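Local atomic coordinates of DUF3209 family protein (Thermus thermophilus, PDB entry 2EHW), a protein that is of unknown function, an all-helical member of the DUF3209 family whose last helix is very long and predicted to form a coiled coil. Residues P75-R78 and G79-L82. Numbering follows the deposited sequence.
Sequences PYWR and GLLL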
ATOM      1  N   PRO A  75     -12.521  11.729 -16.729  1.00 34.52           N
ATOM      2  CA  PRO A  75     -12.773  10.383 -16.210  1.00 30.61           C
ATOM      3  C   PRO A  75     -11.518   9.650 -15.748  1.00 37.68           C
ATOM      4  O   PRO A  75     -11.605   8.592 -15.120  1.00 40.21           O
ATOM      5  CB  PRO A  75     -13.469   9.685 -17.376  1.00 29.66           C
ATOM      6  CG  PRO A  75     -12.914  10.390 -18.583  1.00 37.54           C
ATOM      7  CD  PRO A  75     -12.927  11.833 -18.141  1.00 32.60           C
ATOM      8  N   TYR A  76     -10.357  10.222 -16.047  1.00 38.06           N
ATOM      9  CA  TYR A  76      -9.088   9.629 -15.646  1.00 35.32           C
ATOM     10  C   TYR A  76      -9.013   9.502 -14.128  1.00 30.96           C
ATOM     11  O   TYR A  76      -8.603   8.472 -13.610  1.00 32.49           O
ATOM     12  CB  TYR A  76      -7.908  10.480 -16.142  1.00 31.61           C
ATOM     13  CG  TYR A  76      -6.582  10.043 -15.570  1.00 36.72           C
ATOM     14  CD1 TYR A  76      -5.951   8.884 -16.022  1.00 39.46           C
ATOM     15  CD2 TYR A  76      -5.974  10.763 -14.537  1.00 40.18           C
ATOM     16  CE1 TYR A  76      -4.749   8.448 -15.463  1.00 37.81           C
ATOM     17  CE2 TYR A  76      -4.773  10.337 -13.971  1.00 39.55           C
ATOM     18  CZ  TYR A  76      -4.166   9.178 -14.436  1.00 43.95           C
ATOM     19  OH  TYR A  76      -2.981   8.747 -13.868  1.00 45.10           O
ATOM     20  N   TRP A  77      -9.402  10.554 -13.417  1.00 33.33           N
ATOM     21  CA  TRP A  77      -9.361  10.534 -11.958  1.00 36.74           C
ATOM     22  C   TRP A  77     -10.244   9.432 -11.402  1.00 35.67           C
ATOM     23  O   TRP A  77      -9.886   8.771 -10.432  1.00 35.61           O
ATOM     24  CB  TRP A  77      -9.820  11.873 -11.382  1.00 30.12           C
ATOM     25  CG  TRP A  77      -8.914  13.005 -11.717  1.00 44.72           C
ATOM     26  CD1 TRP A  77      -9.279  14.228 -12.203  1.00 45.68           C
ATOM     27  CD2 TRP A  77      -7.483  13.015 -11.635  1.00 40.93           C
ATOM     28  NE1 TRP A  77      -8.163  14.997 -12.433  1.00 47.58           N
ATOM     29  CE2 TRP A  77      -7.048  14.278 -12.092  1.00 43.72           C
ATOM     30  CE3 TRP A  77      -6.528  12.083 -11.214  1.00 37.48           C
ATOM     31  CZ2 TRP A  77      -5.693  14.628 -12.153  1.00 44.76           C
ATOM     32  CZ3 TRP A  77      -5.180  12.431 -11.274  1.00 44.21           C
ATOM     33  CH2 TRP A  77      -4.777  13.695 -11.736  1.00 43.12           C
ATOM     34  N   ARG A  78     -11.406   9.247 -12.020  1.00 29.04           N
ATOM     35  CA  ARG A  78     -12.346   8.232 -11.577  1.00 27.67           C
ATOM     36  C   ARG A  78     -11.811   6.848 -11.935  1.00 32.60           C
ATOM     37  O   ARG A  78     -12.130   5.850 -11.280  1.00 33.57           O
ATOM     38  CB  ARG A  78     -13.716   8.515 -12.191  1.00 29.23           C
ATOM     39  CG  ARG A  78     -14.305   9.838 -11.666  1.00 30.52           C
ATOM     40  CD  ARG A  78     -15.462  10.375 -12.512  1.00 41.76           C
ATOM     41  NE  ARG A  78     -16.236  11.355 -11.757  1.00 45.86           N
ATOM     42  CZ  ARG A  78     -17.279  12.032 -12.233  1.00 68.62           C
ATOM     43  NH1 ARG A  78     -17.923  12.900 -11.457  1.00 62.19           N
ATOM     44  NH2 ARG A  78     -17.681  11.848 -13.485  1.00 73.02           N
ATOM     45  N   GLY A  79     -10.971   6.802 -12.960  1.00 25.65           N
ATOM     46  CA  GLY A  79     -10.359   5.552 -13.350  1.00 29.77           C
ATOM     47  C   GLY A  79      -9.223   5.250 -12.387  1.00 27.05           C
ATOM     48  O   GLY A  79      -8.959   4.094 -12.060  1.00 24.42           O
ATOM     49  N   LEU A  80      -8.545   6.295 -11.920  1.00 26.30           N
ATOM     50  CA  LEU A  80      -7.440   6.106 -10.983  1.00 30.09           C
ATOM     51  C   LEU A  80      -8.022   5.646  -9.643  1.00 26.15           C
ATOM     52  O   LEU A  80      -7.484   4.752  -8.995  1.00 29.99           O
ATOM     53  CB  LEU A  80      -6.639   7.412 -10.836  1.00 31.59           C
ATOM     54  CG  LEU A  80      -5.360   7.453  -9.981  1.00 27.45           C
ATOM     55  CD1 LEU A  80      -4.472   6.252 -10.276  1.00 28.89           C
ATOM     56  CD2 LEU A  80      -4.609   8.749 -10.266  1.00 21.81           C
ATOM     57  N   LEU A  81      -9.145   6.235  -9.249  1.00 24.93           N
ATOM     58  CA  LEU A  81      -9.796   5.863  -7.995  1.00 27.36           C
ATOM     59  C   LEU A  81     -10.131   4.372  -7.960  1.00 19.59           C
ATOM     60  O   LEU A  81      -9.800   3.673  -7.012  1.00 25.84           O
ATOM     61  CB  LEU A  81     -11.074   6.685  -7.796  1.00 23.02           C
ATOM     62  CG  LEU A  81     -10.898   7.976  -6.992  1.00 27.64           C
ATOM     63  CD1 LEU A  81     -12.188   8.795  -6.993  1.00 28.72           C
ATOM     64  CD2 LEU A  81     -10.508   7.607  -5.558  1.00 25.91           C
ATOM     65  N   LEU A  82     -10.781   3.897  -9.013  1.00 24.91           N
ATOM     66  CA  LEU A  82     -11.176   2.504  -9.135  1.00 26.10           C
ATOM     67  C   LEU A  82      -9.941   1.592  -9.084  1.00 28.60           C
ATOM     68  O   LEU A  82      -9.965   0.521  -8.484  1.00 24.31           O
ATOM     69  CB  LEU A  82     -11.921   2.323 -10.457  1.00 32.54           C
ATOM     70  CG  LEU A  82     -12.789   1.094 -10.698  1.00 39.70           C
ATOM     71  CD1 LEU A  82     -13.856   1.015  -9.621  1.00 24.39           C
ATOM     72  CD2 LEU A  82     -13.438   1.198 -12.088  1.00 44.77           C
TER
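One methyl of L80, CD2, sits where the aromatic side chains of Y76 and W77 come together. It meets the indole at its edge, in the ring plane, with CD2 of L80 3.9 Å from CZ3 of W77. Y76 comes alongside from one turn earlier: its CE2 lies 4.0 Å from the same CD2 of L80, an oblique approach to the phenol ring. In L80, chi1 -176° sets CG opposite the backbone N, and the turn about the next bond, chi2 45°, brings CD2 back toward both rings. The two rings also touch, for CD2 of Y76 stands 3.6 Å off the mean plane of the W77 indole, out over its border rather than its middle. Both polar ends are tied down beyond this cluster, the Y76 hydroxyl to the backbone N of C3 near the N-terminus and NE1 of W77 to E71. This happens near the beginning of the long C-terminal helix, just after the chain has reversed direction from helix 50-70 in an antiparallel helical hairpin. W77 packs on R67 and A68 of that earlier helix, L80 on L64 and L81 on A68, so the buried leucines face the hairpin partner. Beneath the side chains the i to i+4 bonds of an alpha-helix run without a break. L80 N to Y76 O is 2.8 Å, and L81 N to W77 O is 2.9 Å. On the solvent side, by contrast, packing is sparse. R78 runs outward almost fully stretched between CG and NE, and G79 offers no side chain beside it. L82 N reaches R78 O at a longer 3.3 Å, approaching from above the carbonyl plane, while the L82 side chain is exposed and meets R78 O through CB alone.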